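Local structure of cellulose 1,4-beta-cellobiosidase (Thermobifida fusca, 4JJJ) at residues 187-201 with 206-219. The protein probably hydrolyses cellulose as a cellobiohydrolase, this chain being the family 48 glycoside hydrolase portion of a longer protein that also has a family 2 carbohydrate-binding module. The protein carries 1 engineered substitution. Sequence-based numbering, arbitrary orientation. Where two conformers were deposited one is given.
With CA (calcium ion), chain H; FE (Fe (III) ion), chain L; BGC (beta-D-glucopyranose), chain D; BGC (beta-D-glucopyranose), chain B.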
loop_
_atom_site.group_PDB
_atom_site.type_symbol
_atom_site.label_atom_id
_atom_site.label_comp_id
_atom_site.label_asym_id
_atom_site.label_seq_id
_atom_site.Cartn_x
_atom_site.Cartn_y
_atom_site.Cartn_z
ATOM N N ILE A 187 -15.902 -4.358 8.471
ATOM C CA ILE A 187 -16.656 -3.496 9.388
ATOM C C ILE A 187 -15.644 -2.382 9.805
ATOM O O ILE A 187 -14.734 -2.590 10.617
ATOM C CB ILE A 187 -17.231 -4.270 10.610
ATOM C CG1 ILE A 187 -18.148 -5.384 10.106
ATOM C CG2 ILE A 187 -17.853 -3.266 11.553
ATOM C CD1 ILE A 187 -18.457 -6.389 11.173
ATOM N N PRO A 188 -15.799 -1.162 9.186
ATOM C CA PRO A 188 -14.944 -0.070 9.567
ATOM C C PRO A 188 -15.044 0.251 11.059
ATOM O O PRO A 188 -16.139 0.275 11.606
ATOM C CB PRO A 188 -15.354 1.112 8.657
ATOM C CG PRO A 188 -16.035 0.400 7.494
ATOM C CD PRO A 188 -16.807 -0.760 8.186
ATOM N N HIS A 189 -13.908 0.557 11.605
ATOM C CA HIS A 189 -13.769 0.749 13.046
ATOM C C HIS A 189 -12.661 1.718 13.416
ATOM O O HIS A 189 -11.733 2.026 12.633
ATOM C CB HIS A 189 -13.571 -0.612 13.706
ATOM C CG HIS A 189 -12.367 -1.351 13.232
ATOM N ND1 HIS A 189 -12.341 -2.142 12.101
ATOM C CD2 HIS A 189 -11.117 -1.328 13.694
ATOM C CE1 HIS A 189 -11.122 -2.621 11.923
ATOM N NE2 HIS A 189 -10.362 -2.170 12.886
ATOM N N PRO A 190 -12.740 2.263 14.646
ATOM C CA PRO A 190 -11.722 3.242 15.062
ATOM C C PRO A 190 -10.408 2.502 15.457
ATOM O O PRO A 190 -10.418 1.425 16.139
ATOM C CB PRO A 190 -12.303 3.834 16.343
ATOM C CG PRO A 190 -13.197 2.772 16.869
ATOM C CD PRO A 190 -13.788 2.069 15.692
ATOM N N SER A 191 -9.278 3.071 15.058
ATOM C CA SER A 191 -7.995 2.566 15.525
ATOM C C SER A 191 -7.818 2.660 17.077
ATOM O O SER A 191 -7.146 1.853 17.709
ATOM C CB SER A 191 -6.862 3.339 14.863
ATOM O OG SER A 191 -6.992 3.133 13.460
ATOM N N CYS A 192 -8.376 3.715 17.648
ATOM C CA CYS A 192 -8.384 3.920 19.090
ATOM C C CYS A 192 -9.771 3.650 19.565
ATOM O O CYS A 192 -10.653 4.482 19.283
ATOM C CB CYS A 192 -7.968 5.326 19.373
ATOM S SG CYS A 192 -7.780 5.656 21.177
ATOM N N ASP A 193 -9.998 2.509 20.201
ATOM C CA ASP A 193 -11.345 2.016 20.561
ATOM C C ASP A 193 -11.488 2.113 22.112
ATOM O O ASP A 193 -10.889 1.357 22.825
ATOM C CB ASP A 193 -11.510 0.549 20.103
ATOM C CG ASP A 193 -12.999 0.122 20.051
ATOM O OD1 ASP A 193 -13.774 0.764 20.857
ATOM O OD2 ASP A 193 -13.299 -0.743 19.260
ATOM N N ASP A 194 -12.312 3.088 22.547
ATOM C CA ASP A 194 -12.643 3.334 23.949
ATOM C C ASP A 194 -14.056 2.873 24.217
ATOM O O ASP A 194 -14.652 3.217 25.250
ATOM C CB ASP A 194 -12.454 4.787 24.336
ATOM C CG ASP A 194 -13.554 5.684 23.800
ATOM O OD1 ASP A 194 -14.207 5.281 22.806
ATOM O OD2 ASP A 194 -13.777 6.740 24.416
ATOM N N PHE A 195 -14.602 2.086 23.315
ATOM C CA PHE A 195 -15.873 1.509 23.419
ATOM C C PHE A 195 -17.032 2.496 23.282
ATOM O O PHE A 195 -18.166 2.094 23.557
ATOM C CB PHE A 195 -16.099 0.638 24.684
ATOM C CG PHE A 195 -15.065 -0.386 24.972
ATOM C CD1 PHE A 195 -14.134 -0.828 24.034
ATOM C CD2 PHE A 195 -15.017 -0.970 26.231
ATOM C CE1 PHE A 195 -13.178 -1.777 24.343
ATOM C CE2 PHE A 195 -14.053 -1.925 26.514
ATOM C CZ PHE A 195 -13.188 -2.391 25.555
ATOM N N THR A 196 -16.794 3.714 22.796
ATOM C CA THR A 196 -17.836 4.671 22.593
ATOM C C THR A 196 -18.864 4.191 21.617
ATOM O O THR A 196 -20.078 4.365 21.775
ATOM C CB THR A 196 -17.265 6.041 22.170
ATOM O OG1 THR A 196 -16.496 6.589 23.200
ATOM C CG2 THR A 196 -18.472 7.027 21.844
ATOM N N HIS A 197 -18.359 3.550 20.566
ATOM C CA HIS A 197 -19.187 3.019 19.501
ATOM C C HIS A 197 -19.068 1.510 19.310
ATOM O O HIS A 197 -18.217 0.870 19.868
ATOM C CB HIS A 197 -18.812 3.732 18.180
ATOM C CG HIS A 197 -18.864 5.234 18.253
ATOM N ND1 HIS A 197 -17.740 6.038 18.173
ATOM C CD2 HIS A 197 -19.926 6.077 18.273
ATOM C CE1 HIS A 197 -18.107 7.307 18.183
ATOM N NE2 HIS A 197 -19.426 7.363 18.228
ATOM N N GLY A 198 -19.904 0.919 18.448
ATOM C CA GLY A 198 -19.854 -0.476 18.248
ATOM C C GLY A 198 -20.748 -1.195 19.280
ATOM O O GLY A 198 -21.963 -0.816 19.449
ATOM N N GLY A 199 -20.205 -2.268 19.866
ATOM C CA GLY A 199 -20.931 -3.026 20.919
ATOM C C GLY A 199 -20.344 -2.686 22.254
ATOM O O GLY A 199 -19.614 -1.739 22.455
ATOM N N PRO A 200 -20.586 -3.510 23.263
ATOM C CA PRO A 200 -20.135 -3.210 24.567
ATOM C C PRO A 200 -18.640 -3.206 24.770
ATOM O O PRO A 200 -18.125 -2.533 25.662
ATOM C CB PRO A 200 -20.776 -4.292 25.436
ATOM C CG PRO A 200 -21.230 -5.270 24.542
ATOM C CD PRO A 200 -21.344 -4.756 23.159
ATOM N N ASN A 201 -17.931 -3.980 23.947
ATOM C CA ASN A 201 -16.503 -3.964 23.902
ATOM C C ASN A 201 -16.012 -3.264 22.604
ATOM O O ASN A 201 -15.025 -3.666 22.007
ATOM C CB ASN A 201 -16.012 -5.366 23.884
ATOM C CG ASN A 201 -16.466 -6.151 25.157
ATOM O OD1 ASN A 201 -16.219 -5.630 26.284
ATOM N ND2 ASN A 201 -17.053 -7.304 25.012
ATOM N N LEU A 206 -15.390 -8.392 17.457
ATOM C CA LEU A 206 -15.721 -8.928 16.151
ATOM C C LEU A 206 -14.490 -9.726 15.635
ATOM O O LEU A 206 -14.592 -10.518 14.757
ATOM C CB LEU A 206 -15.939 -7.722 15.205
ATOM C CG LEU A 206 -17.214 -6.913 15.430
ATOM C CD1 LEU A 206 -17.178 -5.571 14.696
ATOM C CD2 LEU A 206 -18.388 -7.670 14.953
ATOM N N PHE A 207 -13.321 -9.353 16.158
ATOM C CA PHE A 207 -12.042 -9.695 15.589
ATOM C C PHE A 207 -11.201 -10.646 16.403
ATOM O O PHE A 207 -10.641 -11.562 15.830
ATOM C CB PHE A 207 -11.273 -8.435 15.189
ATOM C CG PHE A 207 -12.095 -7.478 14.362
ATOM C CD1 PHE A 207 -12.708 -7.885 13.214
ATOM C CD2 PHE A 207 -12.249 -6.137 14.731
ATOM C CE1 PHE A 207 -13.459 -7.023 12.429
ATOM C CE2 PHE A 207 -12.992 -5.261 13.988
ATOM C CZ PHE A 207 -13.560 -5.695 12.808
ATOM N N THR A 208 -11.077 -10.414 17.696
ATOM C CA THR A 208 -10.218 -11.201 18.606
ATOM C C THR A 208 -11.109 -11.787 19.696
ATOM O O THR A 208 -11.960 -11.075 20.206
ATOM C CB THR A 208 -9.207 -10.277 19.164
ATOM O OG1 THR A 208 -8.411 -9.724 18.089
ATOM C CG2 THR A 208 -8.229 -10.965 20.084
ATOM N N ASP A 209 -10.895 -13.060 19.982
ATOM C CA ASP A 209 -11.651 -13.809 21.017
ATOM C C ASP A 209 -10.749 -13.865 22.224
ATOM O O ASP A 209 -9.723 -14.541 22.238
ATOM C CB ASP A 209 -11.987 -15.174 20.478
ATOM C CG ASP A 209 -12.895 -15.983 21.397
ATOM O OD1 ASP A 209 -13.329 -15.410 22.397
ATOM O OD2 ASP A 209 -13.137 -17.161 21.015
ATOM N N ASP A 210 -11.082 -13.068 23.246
ATOM C CA ASP A 210 -10.297 -12.967 24.436
ATOM C C ASP A 210 -11.291 -12.998 25.573
ATOM O O ASP A 210 -12.455 -12.652 25.409
ATOM C CB ASP A 210 -9.491 -11.685 24.422
ATOM C CG ASP A 210 -8.329 -11.701 25.383
ATOM O OD1 ASP A 210 -8.301 -12.528 26.342
ATOM O OD2 ASP A 210 -7.438 -10.841 25.172
ATOM N N GLN A 211 -10.811 -13.431 26.727
ATOM C CA GLN A 211 -11.685 -13.566 27.879
ATOM C C GLN A 211 -12.014 -12.211 28.488
ATOM O O GLN A 211 -13.017 -12.063 29.144
ATOM C CB GLN A 211 -11.115 -14.537 28.932
ATOM C CG GLN A 211 -12.226 -15.483 29.414
ATOM C CD GLN A 211 -11.948 -16.101 30.782
ATOM O OE1 GLN A 211 -11.867 -15.395 31.795
ATOM N NE2 GLN A 211 -11.809 -17.433 30.822
ATOM N N ASN A 212 -11.119 -11.248 28.281
ATOM C CA ASN A 212 -11.250 -9.904 28.822
ATOM C C ASN A 212 -11.099 -8.949 27.622
ATOM O O ASN A 212 -10.342 -9.344 26.680
ATOM C CB ASN A 212 -10.101 -9.628 29.814
ATOM C CG ASN A 212 -10.167 -10.485 31.077
ATOM O OD1 ASN A 212 -11.132 -10.428 31.845
ATOM N ND2 ASN A 212 -9.123 -11.274 31.296
ATOM N N TYR A 213 -11.816 -7.804 27.586
ATOM C CA TYR A 213 -11.534 -6.759 26.551
ATOM C C TYR A 213 -11.171 -5.447 27.197
ATOM O O TYR A 213 -11.800 -4.939 28.145
ATOM C CB TYR A 213 -12.705 -6.551 25.541
ATOM C CG TYR A 213 -12.918 -7.775 24.729
ATOM C CD1 TYR A 213 -12.120 -8.039 23.602
ATOM C CD2 TYR A 213 -13.832 -8.707 25.053
ATOM C CE1 TYR A 213 -12.271 -9.198 22.854
ATOM C CE2 TYR A 213 -13.996 -9.901 24.339
ATOM C CZ TYR A 213 -13.222 -10.132 23.185
ATOM O OH TYR A 213 -13.381 -11.252 22.442
ATOM N N ALA A 214 -10.105 -4.831 26.715
ATOM C CA ALA A 214 -9.698 -3.597 27.269
ATOM C C ALA A 214 -9.706 -2.506 26.183
ATOM O O ALA A 214 -9.405 -2.818 25.031
ATOM C CB ALA A 214 -8.275 -3.730 27.861
ATOM N N LYS A 215 -9.968 -1.285 26.594
ATOM C CA LYS A 215 -9.847 -0.122 25.662
ATOM C C LYS A 215 -8.401 -0.071 25.182
ATOM O O LYS A 215 -7.472 -0.295 25.990
ATOM C CB LYS A 215 -10.212 1.144 26.400
ATOM C CG LYS A 215 -11.663 1.125 26.859
ATOM C CD LYS A 215 -12.007 2.360 27.600
ATOM C CE LYS A 215 -13.476 2.354 28.071
ATOM N NZ LYS A 215 -13.790 3.660 28.718
ATOM N N GLN A 216 -8.185 0.218 23.882
ATOM C CA GLN A 216 -6.820 0.050 23.291
ATOM C C GLN A 216 -6.775 0.747 21.938
ATOM O O GLN A 216 -7.816 1.160 21.354
ATOM C CB GLN A 216 -6.596 -1.442 23.072
ATOM C CG GLN A 216 -7.568 -2.081 22.091
ATOM C CD GLN A 216 -7.344 -3.562 22.029
ATOM O OE1 GLN A 216 -6.743 -4.098 21.076
ATOM N NE2 GLN A 216 -7.791 -4.268 23.041
ATOM N N TRP A 217 -5.542 0.935 21.507
ATOM C CA TRP A 217 -5.248 1.525 20.189
ATOM C C TRP A 217 -4.420 0.498 19.449
ATOM O O TRP A 217 -3.678 -0.303 20.011
ATOM C CB TRP A 217 -4.434 2.817 20.417
ATOM C CG TRP A 217 -3.230 2.741 21.315
ATOM C CD1 TRP A 217 -3.177 2.858 22.633
ATOM C CD2 TRP A 217 -1.914 2.378 20.888
ATOM N NE1 TRP A 217 -1.913 2.641 23.113
ATOM C CE2 TRP A 217 -1.091 2.347 22.039
ATOM C CE3 TRP A 217 -1.359 2.107 19.630
ATOM C CZ2 TRP A 217 0.292 2.035 21.964
ATOM C CZ3 TRP A 217 0.003 1.792 19.554
ATOM C CH2 TRP A 217 0.805 1.744 20.695
ATOM N N ARG A 218 -4.463 0.592 18.098
ATOM C CA ARG A 218 -3.587 -0.149 17.255
ATOM C C ARG A 218 -3.538 0.537 15.865
ATOM O O ARG A 218 -4.546 1.120 15.463
ATOM C CB ARG A 218 -4.007 -1.593 17.071
ATOM C CG ARG A 218 -5.443 -1.844 16.621
ATOM C CD ARG A 218 -6.325 -2.152 17.846
ATOM N NE ARG A 218 -7.652 -2.636 17.379
ATOM C CZ ARG A 218 -8.720 -1.890 17.170
ATOM N NH1 ARG A 218 -8.685 -0.573 17.385
ATOM N NH2 ARG A 218 -9.778 -2.473 16.718
ATOM N N TYR A 219 -2.399 0.406 15.194
ATOM C CA TYR A 219 -2.172 1.063 13.899
ATOM C C TYR A 219 -1.539 0.015 12.998
ATOM O O TYR A 219 -0.928 -0.909 13.454
ATOM C CB TYR A 219 -1.253 2.314 14.025
ATOM C CG TYR A 219 -1.913 3.314 14.941
ATOM C CD1 TYR A 219 -3.054 4.037 14.541
ATOM C CD2 TYR A 219 -1.534 3.425 16.280
ATOM C CE1 TYR A 219 -3.710 4.905 15.436
ATOM C CE2 TYR A 219 -2.159 4.299 17.144
ATOM C CZ TYR A 219 -3.308 4.992 16.735
ATOM O OH TYR A 219 -4.094 5.820 17.586
HETATM CA CA CA H . -13.279 9.011 23.815
HETATM FE FE FE L . -20.529 9.224 18.534
HETATM C C2 BGC D . -1.734 -8.845 22.325
HETATM C C3 BGC D . -2.024 -9.468 23.709
HETATM C C4 BGC D . -3.382 -8.972 24.227
HETATM C C5 BGC D . -4.488 -9.154 23.154
HETATM C C6 BGC D . -5.924 -8.739 23.486
HETATM C C1 BGC D . -2.902 -9.065 21.399
HETATM O O2 BGC D . -0.565 -9.438 21.873
HETATM O O3 BGC D . -0.994 -9.066 24.657
HETATM O O4 BGC D . -3.832 -9.946 25.267
HETATM O O5 BGC D . -4.054 -8.394 21.970
HETATM O O6 BGC D . -6.944 -9.604 22.981
HETATM C C2 BGC B . -4.613 -10.231 27.413
HETATM C C3 BGC B . -4.372 -10.017 28.906
HETATM C C4 BGC B . -2.861 -10.060 29.195
HETATM C C5 BGC B . -2.099 -9.076 28.286
HETATM C C6 BGC B . -0.635 -8.983 28.679
HETATM C C1 BGC B . -3.639 -9.376 26.539
HETATM O O2 BGC B . -5.983 -9.900 27.188
HETATM O O3 BGC B . -5.099 -11.086 29.621
HETATM O O4 BGC B . -2.659 -9.819 30.603
HETATM O O5 BGC B . -2.238 -9.664 26.925
HETATM O O6 BGC B . -0.178 -10.200 28.143
HETATM O O HOH W 1 -12.021 -0.725 16.891
HETATM O O HOH W 2 -6.146 0.325 13.469
HETATM O O HOH W 3 -13.922 6.172 27.166
HETATM O O HOH W 4 -15.230 9.288 23.096
HETATM O O HOH W 5 -11.736 10.678 22.970
HETATM O O HOH W 6 -11.385 8.337 25.151
HETATM O O HOH W 7 -13.684 10.481 25.451
HETATM O O HOH W 8 -21.407 11.041 18.811
#
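R218 reaches across to 187-201 with the end of its side chain, where NH1 donates to two successive carbonyls. Its bond to P190 O, 2.9 Å long, uses a lone pair of that oxygen, whereas the one to S191 O, at the guanidinium edge, is weak. A bend at chi2 (-97°) turns the chain back toward these acceptors. Beyond them, NH2 donates to a water that in turn donates to P190 O and to D193 OD2, so the D193 carboxylate, also bonded by Y203 N, meets the arginine indirectly. NH2 also lies 3.5 Å from H189 CD2, obliquely to the imidazole. That ring is fixed by a nearly straight in-plane bond from ND1 to I187 O, and F207 CE2 covers one face near the rim, the two ring planes inclined at 48°. Farther along, K215 lays its aliphatic chain over F195: CG sits 3.8 Å from the ring centroid, almost on the normal, while N201 CA covers the opposite face. The ammonium continues past the ring to a water shared with D194 OD2. Y213 sets CB and the CD2 side of its ring against the N201 amide, whose ND2 is held by D205, CD2 lying 3.5 Å from ND2, and its hydroxyl donates to T208 O and accepts from D210 N. A leucine in its place would probably deprive T208 O and D210 N of that shared partner and let the loop bearing D210, whose OD2 accepts from two glucose hydroxyls, shift. D193 and Q216 form an antiparallel hydrogen-bonded pair, next to the non-hydrogen-bonded pair C192-W217. This short edge-strand pairing extends an antiparallel sheet and, in this family 48 catalytic domain, joins the calcium site of D194 and C161 to T208, D210 and R218 of a glycan pocket.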